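Local coordinates for molybdenum-binding-protein (Azotobacter vinelandii, PDB 1H9K) that binds tungstate, and probably molybdate, between the subunits of a trimer, and is probably involved in intracellular molybdenum storage or homeostasis, at residues S7-F12 / E109-V114; G34-A39 / L102-G107; V58-K63 / S137-G142; V67-D72 / A130-K135. One frame throughout, in Å; residues are numbered along the deposited sequence.

In the fold
From the N terminus, residues 7-12 meet 109-114 in contact 1, closing a loop of nearly a hundred residues and joining the two TOBE domains. Contact 2, 34-39 with 102-107, is nested inside that loop and brings a loop of the first domain to a turn of the second. Contact 3 (58-63 with 137-142) crosses both, since 58-63 lies inside their loops and 137-142 beyond them, and adds the C-terminal strand to the first sheet. Contact 4 (67-72 with 130-135) nests within contact 3, crosses contacts 1 and 2, and gives strand 68-70 to the second sheet. Contacts 3 and 4 thus exchange strands between the sheets, while contacts 1 and 2 join them through side chains and through a surface loop and turn.

Contact 1 of 4, residues S7-F12 / E109-V114; sequences SARNVF and EITSMV. With WO4 (tungstate(VI)ion), chain C; WO4 (tungstate(VI)ion), chain B.
The Phe12 ring and the Asn10 amide are the flat groups that meet segment 109-114. Phe12 turns its edge to the backbone: Glu109 O lies in the ring plane, 3.2 Å from Phe12 CE2, where the slightly positive C-H rim suits a carbonyl oxygen. The Asn10 amide copies a peptide group. Its OD1 takes the N-H of Thr111 at 2.7 Å, and its ND2 gives a nearly straight bond (177°) to Thr111 O at 2.9 Å. Each bond lies in the plane of its own acceptor carbonyl, on a lone pair, and the two together hold the amide's rotation; asparagine suits the place because its amide carries donor and acceptor side by side. Water 2 adds a bond to Asn10 OD1 at 3.2 Å, and Asn10 ND2 also reaches Val62 O. Arg9 lays its CB against Thr111 CB (3.9 Å), then bends at chi2 and chi3 away from the contact. There NE and NH2 grip Ser7 O side-on, and NH1 forms a salt bridge with Glu121 of the second subunit. Ser7 OG and Arg9 N bind one tungstate. The arrangement joins tandem TOBE domains of OB type beside an oxyanion site at the subunit boundary.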
loop_
_atom_site.group_PDB
_atom_site.type_symbol
_atom_site.label_atom_id
_atom_site.label_comp_id
_atom_site.label_asym_id
_atom_site.label_seq_id
_atom_site.Cartn_x
_atom_site.Cartn_y
_atom_site.Cartn_z
ATOM N N SER A 7 -6.034 -10.752 -9.135
ATOM C CA SER A 7 -6.515 -9.454 -9.614
ATOM C C SER A 7 -5.394 -8.514 -10.031
ATOM O O SER A 7 -5.611 -7.628 -10.877
ATOM C CB SER A 7 -7.391 -8.791 -8.535
ATOM O OG SER A 7 -6.624 -8.586 -7.334
ATOM N N ALA A 8 -4.248 -8.653 -9.385
ATOM C CA ALA A 8 -3.137 -7.744 -9.686
ATOM C C ALA A 8 -2.915 -7.564 -11.161
ATOM O O ALA A 8 -2.742 -8.513 -11.914
ATOM C CB ALA A 8 -1.873 -8.285 -8.982
ATOM N N ARG A 9 -2.728 -6.281 -11.573
ATOM C CA ARG A 9 -2.490 -6.040 -12.975
ATOM C C ARG A 9 -1.053 -6.434 -13.347
ATOM O O ARG A 9 -0.740 -6.654 -14.514
ATOM C CB ARG A 9 -2.740 -4.588 -13.376
ATOM C CG ARG A 9 -4.195 -4.127 -13.191
ATOM C CD ARG A 9 -5.110 -4.928 -14.111
ATOM N NE ARG A 9 -5.472 -6.218 -13.585
ATOM C CZ ARG A 9 -5.816 -7.306 -14.275
ATOM N NH1 ARG A 9 -5.878 -7.285 -15.616
ATOM N NH2 ARG A 9 -6.111 -8.421 -13.662
ATOM N N ASN A 10 -0.177 -6.576 -12.359
ATOM C CA ASN A 10 1.187 -6.919 -12.738
ATOM C C ASN A 10 1.612 -8.232 -12.094
ATOM O O ASN A 10 1.599 -8.347 -10.864
ATOM C CB ASN A 10 2.114 -5.840 -12.134
ATOM C CG ASN A 10 1.699 -4.451 -12.593
ATOM O OD1 ASN A 10 1.749 -4.204 -13.817
ATOM N ND2 ASN A 10 1.254 -3.546 -11.784
ATOM N N VAL A 11 1.792 -9.255 -12.923
ATOM C CA VAL A 11 2.239 -10.559 -12.410
ATOM C C VAL A 11 3.413 -11.042 -13.274
ATOM O O VAL A 11 3.228 -11.219 -14.484
ATOM C CB VAL A 11 1.083 -11.576 -12.498
ATOM C CG1 VAL A 11 1.522 -12.976 -12.039
ATOM C CG2 VAL A 11 -0.139 -11.217 -11.644
ATOM N N PHE A 12 4.633 -11.009 -12.738
ATOM C CA PHE A 12 5.794 -11.258 -13.590
ATOM C C PHE A 12 6.511 -12.542 -13.203
ATOM O O PHE A 12 6.651 -12.782 -11.997
ATOM C CB PHE A 12 6.812 -10.133 -13.386
ATOM C CG PHE A 12 6.275 -8.749 -13.630
ATOM C CD1 PHE A 12 6.271 -7.826 -12.610
ATOM C CD2 PHE A 12 5.816 -8.407 -14.881
ATOM C CE1 PHE A 12 5.807 -6.533 -12.875
ATOM C CE2 PHE A 12 5.318 -7.137 -15.143
ATOM C CZ PHE A 12 5.316 -6.209 -14.126
ATOM N N GLU A 109 5.582 -5.264 -19.575
ATOM C CA GLU A 109 4.659 -4.131 -19.454
ATOM C C GLU A 109 4.328 -3.982 -17.967
ATOM O O GLU A 109 4.265 -5.034 -17.327
ATOM C CB GLU A 109 3.339 -4.314 -20.204
ATOM C CG GLU A 109 3.692 -4.543 -21.670
ATOM C CD GLU A 109 2.514 -4.572 -22.617
ATOM O OE1 GLU A 109 2.792 -4.692 -23.837
ATOM O OE2 GLU A 109 1.346 -4.490 -22.193
ATOM N N ILE A 110 4.257 -2.748 -17.504
ATOM C CA ILE A 110 3.870 -2.551 -16.109
ATOM C C ILE A 110 2.674 -1.627 -16.080
ATOM O O ILE A 110 2.638 -0.674 -16.877
ATOM C CB ILE A 110 4.976 -1.952 -15.256
ATOM C CG1 ILE A 110 4.432 -1.614 -13.854
ATOM C CG2 ILE A 110 5.576 -0.698 -15.861
ATOM C CD1 ILE A 110 5.530 -1.676 -12.799
ATOM N N THR A 111 1.713 -1.924 -15.215
ATOM C CA THR A 111 0.485 -1.096 -15.208
ATOM C C THR A 111 0.335 -0.360 -13.892
ATOM O O THR A 111 0.487 -0.986 -12.845
ATOM C CB THR A 111 -0.727 -1.993 -15.450
ATOM O OG1 THR A 111 -0.724 -2.409 -16.834
ATOM C CG2 THR A 111 -2.053 -1.228 -15.323
ATOM N N SER A 112 0.025 0.941 -13.943
ATOM C CA SER A 112 -0.111 1.748 -12.748
ATOM C C SER A 112 -1.506 2.379 -12.702
ATOM O O SER A 112 -2.075 2.630 -13.782
ATOM C CB SER A 112 0.926 2.904 -12.794
ATOM O OG SER A 112 0.633 3.844 -11.759
ATOM N N MET A 113 -2.129 2.518 -11.545
ATOM C CA MET A 113 -3.379 3.240 -11.409
ATOM C C MET A 113 -3.018 4.577 -10.743
ATOM O O MET A 113 -2.389 4.546 -9.665
ATOM C CB MET A 113 -4.390 2.560 -10.506
ATOM C CG MET A 113 -5.814 3.033 -10.342
ATOM S SD MET A 113 -6.743 3.078 -11.867
ATOM C CE MET A 113 -7.469 1.434 -11.906
ATOM N N VAL A 114 -3.278 5.667 -11.451
ATOM C CA VAL A 114 -2.987 6.989 -10.856
ATOM C C VAL A 114 -4.201 7.891 -10.964
ATOM O O VAL A 114 -5.219 7.506 -11.566
ATOM C CB VAL A 114 -1.780 7.662 -11.536
ATOM C CG1 VAL A 114 -0.475 6.897 -11.330
ATOM C CG2 VAL A 114 -2.028 7.762 -13.042
HETATM W W WO4 C . -5.681 -4.666 -9.295
HETATM O O1 WO4 C . -6.131 -3.097 -8.458
HETATM O O2 WO4 C . -4.004 -4.358 -9.875
HETATM O O3 WO4 C . -5.703 -5.969 -8.042
HETATM O O4 WO4 C . -6.871 -4.941 -10.618
HETATM W W WO4 B . -1.548 9.165 -7.352
HETATM O O1 WO4 B . -2.703 7.753 -7.164
HETATM O O2 WO4 B . -1.506 9.887 -5.702
HETATM O O3 WO4 B . 0.065 8.483 -7.801
HETATM O O4 WO4 B . -2.225 10.261 -8.610
HETATM O O HOH W 1 2.017 -6.121 -16.087
HETATM O O HOH W 2 0.661 -4.466 -16.812
#

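Contact 2 of 4, residues G34-A39 / L102-G107; sequences GGDKLA and LALQGG
Asp36 lays its acid group against the turn after strand 97-104, with OD1 3.6 Å from Leu104 CB and 2.5 Å from Gln105 O. Its CG is anti to the carbonyl carbon (chi1 -47°), which swings the acid group across to the other segment. Two oxygens at 2.5 Å would normally repel, and the acid group therefore probably holds a proton and donates it to the carbonyl. Asp36 OD2 lies 3.1 Å from the same Gln105 O without bonding to it, and is hydrogen-bonded to Thr108 OG1. A short side chain such as aspartate is long enough here because the backbones come so close. The carbonyl it meets belongs to the central peptide of a type II beta turn, Leu104 to Gly107, closed by Gly107 N to Leu104 O at 3.0 Å; this turn links strands 97-104 and 109-115 as a beta hairpin of the second TOBE domain. Gly106, third in the turn, has the positive phi (104°) that such a turn wants at that position. Its CA-H also points at Gly34 O, 3.2 Å from Gly106 CA, in the loop before strand 37-43 of the first domain. With hydrogens alone on both CA atoms, Gly34 and Gly106 bring them to 3.6 Å. Beneath the turn, Leu104 packs inward on Leu84 and Ile110, while Gln105 lies at the surface.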
loop_
_atom_site.group_PDB
_atom_site.type_symbol
_atom_site.label_atom_id
_atom_site.label_comp_id
_atom_site.label_asym_id
_atom_site.label_seq_id
_atom_site.Cartn_x
_atom_site.Cartn_y
_atom_site.Cartn_z
ATOM N N GLY A 34 12.167 -9.544 -19.939
ATOM C CA GLY A 34 12.902 -8.624 -20.774
ATOM C C GLY A 34 14.308 -8.264 -20.371
ATOM O O GLY A 34 14.975 -7.577 -21.151
ATOM N N GLY A 35 14.780 -8.644 -19.186
ATOM C CA GLY A 35 16.119 -8.285 -18.734
ATOM C C GLY A 35 15.963 -7.247 -17.611
ATOM O O GLY A 35 16.899 -6.822 -16.943
ATOM N N ASP A 36 14.695 -6.881 -17.395
ATOM C CA ASP A 36 14.333 -5.955 -16.329
ATOM C C ASP A 36 14.588 -6.608 -14.974
ATOM O O ASP A 36 14.403 -7.820 -14.900
ATOM C CB ASP A 36 12.826 -5.679 -16.553
ATOM C CG ASP A 36 12.559 -5.366 -18.022
ATOM O OD1 ASP A 36 13.064 -4.298 -18.448
ATOM O OD2 ASP A 36 11.903 -6.106 -18.774
ATOM N N LYS A 37 15.075 -5.915 -13.974
ATOM C CA LYS A 37 15.294 -6.454 -12.647
ATOM C C LYS A 37 14.250 -5.871 -11.665
ATOM O O LYS A 37 14.056 -4.658 -11.742
ATOM C CB LYS A 37 16.657 -6.069 -12.087
ATOM N N LEU A 38 13.691 -6.652 -10.765
ATOM C CA LEU A 38 12.746 -6.077 -9.782
ATOM C C LEU A 38 13.160 -6.547 -8.409
ATOM O O LEU A 38 13.493 -7.745 -8.354
ATOM C CB LEU A 38 11.348 -6.628 -10.104
ATOM C CG LEU A 38 10.160 -6.436 -9.198
ATOM C CD1 LEU A 38 9.575 -5.031 -9.378
ATOM C CD2 LEU A 38 9.075 -7.445 -9.553
ATOM N N ALA A 39 13.221 -5.724 -7.377
ATOM C CA ALA A 39 13.519 -6.193 -6.043
ATOM C C ALA A 39 12.269 -6.325 -5.188
ATOM O O ALA A 39 11.375 -5.479 -5.290
ATOM C CB ALA A 39 14.506 -5.234 -5.369
ATOM N N LEU A 102 3.037 0.966 -19.103
ATOM C CA LEU A 102 4.324 1.350 -19.656
ATOM C C LEU A 102 5.011 0.104 -20.246
ATOM O O LEU A 102 4.957 -0.979 -19.668
ATOM C CB LEU A 102 5.289 1.798 -18.560
ATOM C CG LEU A 102 4.916 2.974 -17.689
ATOM C CD1 LEU A 102 6.155 3.230 -16.788
ATOM C CD2 LEU A 102 4.504 4.175 -18.506
ATOM N N ALA A 103 5.762 0.320 -21.312
ATOM C CA ALA A 103 6.550 -0.801 -21.850
ATOM C C ALA A 103 7.976 -0.598 -21.335
ATOM O O ALA A 103 8.514 0.513 -21.535
ATOM C CB ALA A 103 6.538 -0.789 -23.371
ATOM N N LEU A 104 8.580 -1.580 -20.676
ATOM C CA LEU A 104 9.960 -1.388 -20.218
ATOM C C LEU A 104 10.933 -1.885 -21.282
ATOM O O LEU A 104 10.470 -2.564 -22.204
ATOM C CB LEU A 104 10.203 -2.102 -18.876
ATOM C CG LEU A 104 9.164 -1.793 -17.780
ATOM C CD1 LEU A 104 9.408 -2.638 -16.538
ATOM C CD2 LEU A 104 9.171 -0.305 -17.446
ATOM N N GLN A 105 12.230 -1.551 -21.197
ATOM C CA GLN A 105 13.122 -2.094 -22.232
ATOM C C GLN A 105 13.134 -3.615 -22.024
ATOM O O GLN A 105 13.019 -4.113 -20.914
ATOM C CB GLN A 105 14.551 -1.570 -22.315
ATOM C CG GLN A 105 15.167 -1.898 -23.673
ATOM C CD GLN A 105 16.615 -1.585 -23.931
ATOM O OE1 GLN A 105 17.025 -0.470 -24.274
ATOM N NE2 GLN A 105 17.473 -2.590 -23.784
ATOM N N GLY A 106 13.066 -4.350 -23.125
ATOM C CA GLY A 106 13.054 -5.804 -23.065
ATOM C C GLY A 106 11.641 -6.315 -23.314
ATOM O O GLY A 106 11.490 -7.498 -23.619
ATOM N N GLY A 107 10.648 -5.447 -23.148
ATOM C CA GLY A 107 9.278 -5.822 -23.425
ATOM C C GLY A 107 8.328 -5.958 -22.257
ATOM O O GLY A 107 7.122 -6.064 -22.493
#

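Contact 3 of 4, residues V58-K63 / S137-G142; sequences VVAVVK and SNVILG. With WO4 (tungstate(VI)ion), chain C; PO4 (phosphate ion), chain D; PO4 (phosphate ion), chain E.
Val61 N gives the shortest of the four bonds between these strands, to Ile140 O at 2.6 Å. Ile140 N answers to Val61 O at 3.0 Å, and the hydrogen-bonded pair Val59 with Gly142 repeats the pattern two residues on, Gly142 N reaching Val59 O at 2.9 Å. Ala60 and Leu141 between them form a non-hydrogen-bonded pair, so the strands run antiparallel in regular register. Their side chains share one face: Ala60 CB touches Leu141 CD2 at 4.1 Å and Val139 CG1 at 3.7 Å, and Leu141 goes on to Ile30 and Ala40 of neighbouring strands. A small alanine fits the floor of this branched apolar cluster, to which Val62 CG2 adds a contact with Val139 CG2 at 3.9 Å. On the other face stand Val59, Val61 and Ile140, which pack on the second subunit, on Tyr76, Leu68 and Ser79 respectively. With CG1 of Val59 opposite the carbonyl carbon (chi1 -58°), Val59 CG2 falls between backbone N and carbonyl carbon and comes 3.6 Å from Gly142 CA, where glycine has no side chain to meet it. Gly142 also pairs with a strand of the second subunit, carrying the sheet across the interface. Beyond the strand, Lys63 NZ binds a tungstate through O3. The main chain bonds thus complete the first OB-type sheet with the chain's last strand, while apolar side chains cover both faces, beta-branched Val59, Val61 and Ile140 toward the second subunit and Ala60 and Leu141 toward the chain's own strands.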
loop_
_atom_site.group_PDB
_atom_site.type_symbol
_atom_site.label_atom_id
_atom_site.label_comp_id
_atom_site.label_asym_id
_atom_site.label_seq_id
_atom_site.Cartn_x
_atom_site.Cartn_y
_atom_site.Cartn_z
ATOM N N VAL A 58 10.354 -17.678 -9.650
ATOM C CA VAL A 58 9.330 -17.080 -8.776
ATOM C C VAL A 58 8.358 -16.250 -9.648
ATOM O O VAL A 58 8.622 -15.899 -10.802
ATOM C CB VAL A 58 9.926 -16.132 -7.737
ATOM C CG1 VAL A 58 10.753 -16.822 -6.651
ATOM C CG2 VAL A 58 10.815 -15.076 -8.420
ATOM N N VAL A 59 7.232 -15.847 -9.061
ATOM C CA VAL A 59 6.342 -14.846 -9.662
ATOM C C VAL A 59 6.318 -13.622 -8.746
ATOM O O VAL A 59 6.504 -13.800 -7.542
ATOM C CB VAL A 59 4.910 -15.358 -9.913
ATOM C CG1 VAL A 59 4.921 -16.602 -10.831
ATOM C CG2 VAL A 59 4.157 -15.710 -8.656
ATOM N N ALA A 60 6.338 -12.417 -9.302
ATOM C CA ALA A 60 6.291 -11.198 -8.448
ATOM C C ALA A 60 4.896 -10.578 -8.738
ATOM O O ALA A 60 4.628 -10.458 -9.923
ATOM C CB ALA A 60 7.410 -10.260 -8.815
ATOM N N VAL A 61 4.188 -10.183 -7.695
ATOM C CA VAL A 61 2.842 -9.643 -7.942
ATOM C C VAL A 61 2.794 -8.218 -7.395
ATOM O O VAL A 61 3.209 -8.007 -6.250
ATOM C CB VAL A 61 1.813 -10.547 -7.219
ATOM C CG1 VAL A 61 0.422 -9.939 -7.323
ATOM C CG2 VAL A 61 1.797 -11.958 -7.835
ATOM N N VAL A 62 2.355 -7.271 -8.241
ATOM C CA VAL A 62 2.257 -5.867 -7.760
ATOM C C VAL A 62 0.899 -5.302 -8.146
ATOM O O VAL A 62 0.570 -5.253 -9.327
ATOM C CB VAL A 62 3.376 -5.009 -8.379
ATOM C CG1 VAL A 62 3.243 -3.575 -7.836
ATOM C CG2 VAL A 62 4.767 -5.524 -8.062
ATOM N N LYS A 63 0.114 -4.824 -7.161
ATOM C CA LYS A 63 -1.204 -4.259 -7.525
ATOM C C LYS A 63 -0.989 -2.927 -8.219
ATOM O O LYS A 63 -0.129 -2.122 -7.840
ATOM C CB LYS A 63 -1.976 -4.089 -6.220
ATOM C CG LYS A 63 -3.460 -4.398 -6.207
ATOM C CD LYS A 63 -4.106 -3.651 -5.021
ATOM C CE LYS A 63 -5.550 -3.263 -5.483
ATOM N NZ LYS A 63 -6.382 -4.501 -5.399
ATOM N N SER A 137 9.008 -3.557 -0.690
ATOM C CA SER A 137 8.074 -4.066 0.286
ATOM C C SER A 137 6.665 -4.114 -0.296
ATOM O O SER A 137 5.781 -4.649 0.371
ATOM C CB SER A 137 8.199 -3.278 1.595
ATOM O OG SER A 137 7.791 -1.928 1.448
ATOM N N ASN A 138 6.361 -3.613 -1.517
ATOM C CA ASN A 138 5.003 -3.737 -2.025
ATOM C C ASN A 138 4.927 -4.806 -3.123
ATOM O O ASN A 138 4.162 -4.734 -4.095
ATOM C CB ASN A 138 4.420 -2.416 -2.542
ATOM C CG ASN A 138 4.274 -1.384 -1.435
ATOM O OD1 ASN A 138 4.508 -0.218 -1.729
ATOM N ND2 ASN A 138 3.890 -1.800 -0.243
ATOM N N VAL A 139 5.970 -5.657 -3.158
ATOM C CA VAL A 139 5.967 -6.741 -4.153
ATOM C C VAL A 139 5.700 -8.032 -3.394
ATOM O O VAL A 139 6.464 -8.329 -2.480
ATOM C CB VAL A 139 7.338 -6.794 -4.866
ATOM C CG1 VAL A 139 7.354 -7.868 -5.951
ATOM C CG2 VAL A 139 7.679 -5.445 -5.540
ATOM N N ILE A 140 4.660 -8.759 -3.758
ATOM C CA ILE A 140 4.370 -10.052 -3.177
ATOM C C ILE A 140 5.024 -11.096 -4.068
ATOM O O ILE A 140 4.959 -11.004 -5.301
ATOM C CB ILE A 140 2.834 -10.233 -3.112
ATOM C CG1 ILE A 140 2.348 -9.253 -2.003
ATOM C CG2 ILE A 140 2.374 -11.640 -2.750
ATOM C CD1 ILE A 140 0.813 -9.050 -2.122
ATOM N N LEU A 141 5.598 -12.110 -3.444
ATOM C CA LEU A 141 6.219 -13.180 -4.215
ATOM C C LEU A 141 5.413 -14.462 -4.130
ATOM O O LEU A 141 4.692 -14.735 -3.167
ATOM C CB LEU A 141 7.629 -13.477 -3.650
ATOM C CG LEU A 141 8.682 -12.411 -3.895
ATOM C CD1 LEU A 141 10.005 -12.858 -3.269
ATOM C CD2 LEU A 141 8.783 -12.104 -5.374
ATOM N N GLY A 142 5.515 -15.228 -5.230
ATOM C CA GLY A 142 4.839 -16.522 -5.227
ATOM C C GLY A 142 5.847 -17.593 -5.714
ATOM O O GLY A 142 6.633 -17.273 -6.609
HETATM W W WO4 C . -5.681 -4.666 -9.295
HETATM O O1 WO4 C . -6.131 -3.097 -8.458
HETATM O O2 WO4 C . -4.004 -4.358 -9.875
HETATM O O3 WO4 C . -5.703 -5.969 -8.042
HETATM O O4 WO4 C . -6.871 -4.941 -10.618
HETATM P P PO4 D . 11.900 -0.151 -0.239
HETATM O O1 PO4 D . 11.609 1.161 0.439
HETATM O O2 PO4 D . 10.998 -1.285 0.323
HETATM O O3 PO4 D . 11.808 -0.092 -1.747
HETATM O O4 PO4 D . 13.407 -0.516 0.020
HETATM P P PO4 E . 10.721 -0.145 3.888
HETATM O O1 PO4 E . 11.206 -0.258 5.346
HETATM O O2 PO4 E . 11.184 1.157 3.233
HETATM O O3 PO4 E . 11.179 -1.305 2.996
HETATM O O4 PO4 E . 9.146 -0.194 3.983
#

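Contact 4 of 4, residues V67-D72 / A130-K135; sequences VLLMTD and ASAVIK. With PO4 (phosphate ion), chain E.
Leu68 and Val133 stand side by side on one face of the sheet, CB to CB at 4.0 Å, and Met70 comes over Val133 from the next pair along. The Met70 chain starts with CG anti to the backbone N (chi1 178°) and bends only at chi3, bringing Met70 CE to 3.9 Å from Val133 CG2; the flexible thioether can reach across the branched neighbour at an angle. Ser131, paired with Met70, carries its hydroxyl to Thr85. The opposite face holds Leu69 and Ala132, where Leu69 CD2 is 4.4 Å from Ala132 CB and goes on to Leu102 and Val100. Val67 straddles two partners: its CG1 meets Ala132 CB at 3.8 Å, while its CG2 crosses Ile134 CG1 at 4.0 Å. The small Ala132 lets these larger groups close in over the sheet. Two hydrogen-bonded pairs, Leu68 with Val133 and Met70 with Ser131, hold the antiparallel strands, with Ser131 N to Met70 O at 2.7 Å. Strand 68-70 is outermost in the second sheet within this chain, and Met70 and Asp72, on either side of a corner at Thr71, carry the pairing on into the third subunit, where Leu68 packs on Trp66. The regular main chain bonding and mostly apolar side chains thus let a strand that follows the first sheet in the chain serve both the second OB-type sheet and the trimer interface.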
loop_
_atom_site.group_PDB
_atom_site.type_symbol
_atom_site.label_atom_id
_atom_site.label_comp_id
_atom_site.label_asym_id
_atom_site.label_seq_id
_atom_site.Cartn_x
_atom_site.Cartn_y
_atom_site.Cartn_z
ATOM N N VAL A 67 1.889 1.267 -7.721
ATOM C CA VAL A 67 2.945 1.766 -8.590
ATOM C C VAL A 67 2.845 3.273 -8.817
ATOM O O VAL A 67 1.793 3.755 -9.285
ATOM C CB VAL A 67 2.784 1.062 -9.980
ATOM C CG1 VAL A 67 3.860 1.508 -10.968
ATOM C CG2 VAL A 67 2.864 -0.444 -9.756
ATOM N N LEU A 68 3.928 3.995 -8.532
ATOM C CA LEU A 68 3.909 5.444 -8.797
ATOM C C LEU A 68 4.584 5.667 -10.156
ATOM O O LEU A 68 5.301 4.797 -10.636
ATOM C CB LEU A 68 4.799 6.193 -7.784
ATOM C CG LEU A 68 4.148 6.440 -6.422
ATOM C CD1 LEU A 68 3.817 5.176 -5.654
ATOM C CD2 LEU A 68 5.039 7.324 -5.549
ATOM N N LEU A 69 4.195 6.758 -10.801
ATOM C CA LEU A 69 4.842 7.057 -12.095
ATOM C C LEU A 69 5.687 8.305 -11.929
ATOM O O LEU A 69 5.181 9.270 -11.334
ATOM C CB LEU A 69 3.798 7.242 -13.182
ATOM C CG LEU A 69 3.058 5.954 -13.586
ATOM C CD1 LEU A 69 1.982 6.348 -14.592
ATOM C CD2 LEU A 69 4.044 4.919 -14.097
ATOM N N MET A 70 6.876 8.363 -12.524
ATOM C CA MET A 70 7.706 9.567 -12.371
ATOM C C MET A 70 8.211 9.947 -13.767
ATOM O O MET A 70 8.636 9.055 -14.495
ATOM C CB MET A 70 8.909 9.278 -11.466
ATOM C CG MET A 70 9.861 10.459 -11.284
ATOM S SD MET A 70 10.988 10.210 -9.917
ATOM C CE MET A 70 11.813 8.685 -10.340
ATOM N N THR A 71 8.176 11.194 -14.142
ATOM C CA THR A 71 8.707 11.595 -15.455
ATOM C C THR A 71 10.010 12.356 -15.270
ATOM O O THR A 71 10.664 12.562 -16.294
ATOM C CB THR A 71 7.786 12.532 -16.285
ATOM O OG1 THR A 71 7.327 13.639 -15.500
ATOM C CG2 THR A 71 6.620 11.680 -16.746
ATOM N N ASP A 72 10.226 13.074 -14.202
ATOM C CA ASP A 72 11.432 13.895 -14.052
ATOM C C ASP A 72 11.813 13.818 -12.579
ATOM O O ASP A 72 11.039 14.229 -11.715
ATOM C CB ASP A 72 11.181 15.311 -14.523
ATOM C CG ASP A 72 12.435 16.158 -14.632
ATOM O OD1 ASP A 72 13.523 15.748 -14.181
ATOM O OD2 ASP A 72 12.285 17.251 -15.198
ATOM N N ALA A 130 8.689 7.504 -19.008
ATOM C CA ALA A 130 8.333 7.625 -17.575
ATOM C C ALA A 130 8.952 6.441 -16.845
ATOM O O ALA A 130 9.252 5.430 -17.473
ATOM C CB ALA A 130 6.822 7.522 -17.396
ATOM N N SER A 131 9.062 6.559 -15.539
ATOM C CA SER A 131 9.562 5.478 -14.711
ATOM C C SER A 131 8.445 4.988 -13.792
ATOM O O SER A 131 7.737 5.809 -13.216
ATOM C CB SER A 131 10.725 6.006 -13.870
ATOM O OG SER A 131 11.749 6.408 -14.757
ATOM N N ALA A 132 8.388 3.709 -13.544
ATOM C CA ALA A 132 7.454 3.162 -12.567
ATOM C C ALA A 132 8.314 3.076 -11.287
ATOM O O ALA A 132 9.348 2.417 -11.257
ATOM C CB ALA A 132 7.007 1.800 -13.012
ATOM N N VAL A 133 7.756 3.572 -10.192
ATOM C CA VAL A 133 8.498 3.574 -8.922
ATOM C C VAL A 133 7.720 2.614 -8.028
ATOM O O VAL A 133 6.518 2.844 -7.850
ATOM C CB VAL A 133 8.537 4.991 -8.335
ATOM C CG1 VAL A 133 9.320 4.978 -7.006
ATOM C CG2 VAL A 133 9.245 5.939 -9.318
ATOM N N ILE A 134 8.401 1.558 -7.561
ATOM C CA ILE A 134 7.738 0.567 -6.727
ATOM C C ILE A 134 8.561 0.216 -5.500
ATOM O O ILE A 134 9.727 -0.075 -5.658
ATOM C CB ILE A 134 7.476 -0.745 -7.495
ATOM C CG1 ILE A 134 6.735 -0.515 -8.837
ATOM C CG2 ILE A 134 6.640 -1.684 -6.622
ATOM C CD1 ILE A 134 6.719 -1.764 -9.707
ATOM N N LYS A 135 8.020 0.412 -4.281
ATOM C CA LYS A 135 8.796 -0.055 -3.114
ATOM C C LYS A 135 8.940 -1.577 -3.179
ATOM O O LYS A 135 7.998 -2.319 -3.457
ATOM C CB LYS A 135 8.025 0.286 -1.816
ATOM C CG LYS A 135 7.999 1.789 -1.448
ATOM C CD LYS A 135 7.482 1.869 -0.000
ATOM C CE LYS A 135 8.519 1.222 0.952
ATOM N NZ LYS A 135 8.090 1.547 2.331
HETATM P P PO4 E . 10.721 -0.145 3.888
HETATM O O1 PO4 E . 11.206 -0.258 5.346
HETATM O O2 PO4 E . 11.184 1.157 3.233
HETATM O O3 PO4 E . 11.179 -1.305 2.996
HETATM O O4 PO4 E . 9.146 -0.194 3.983
#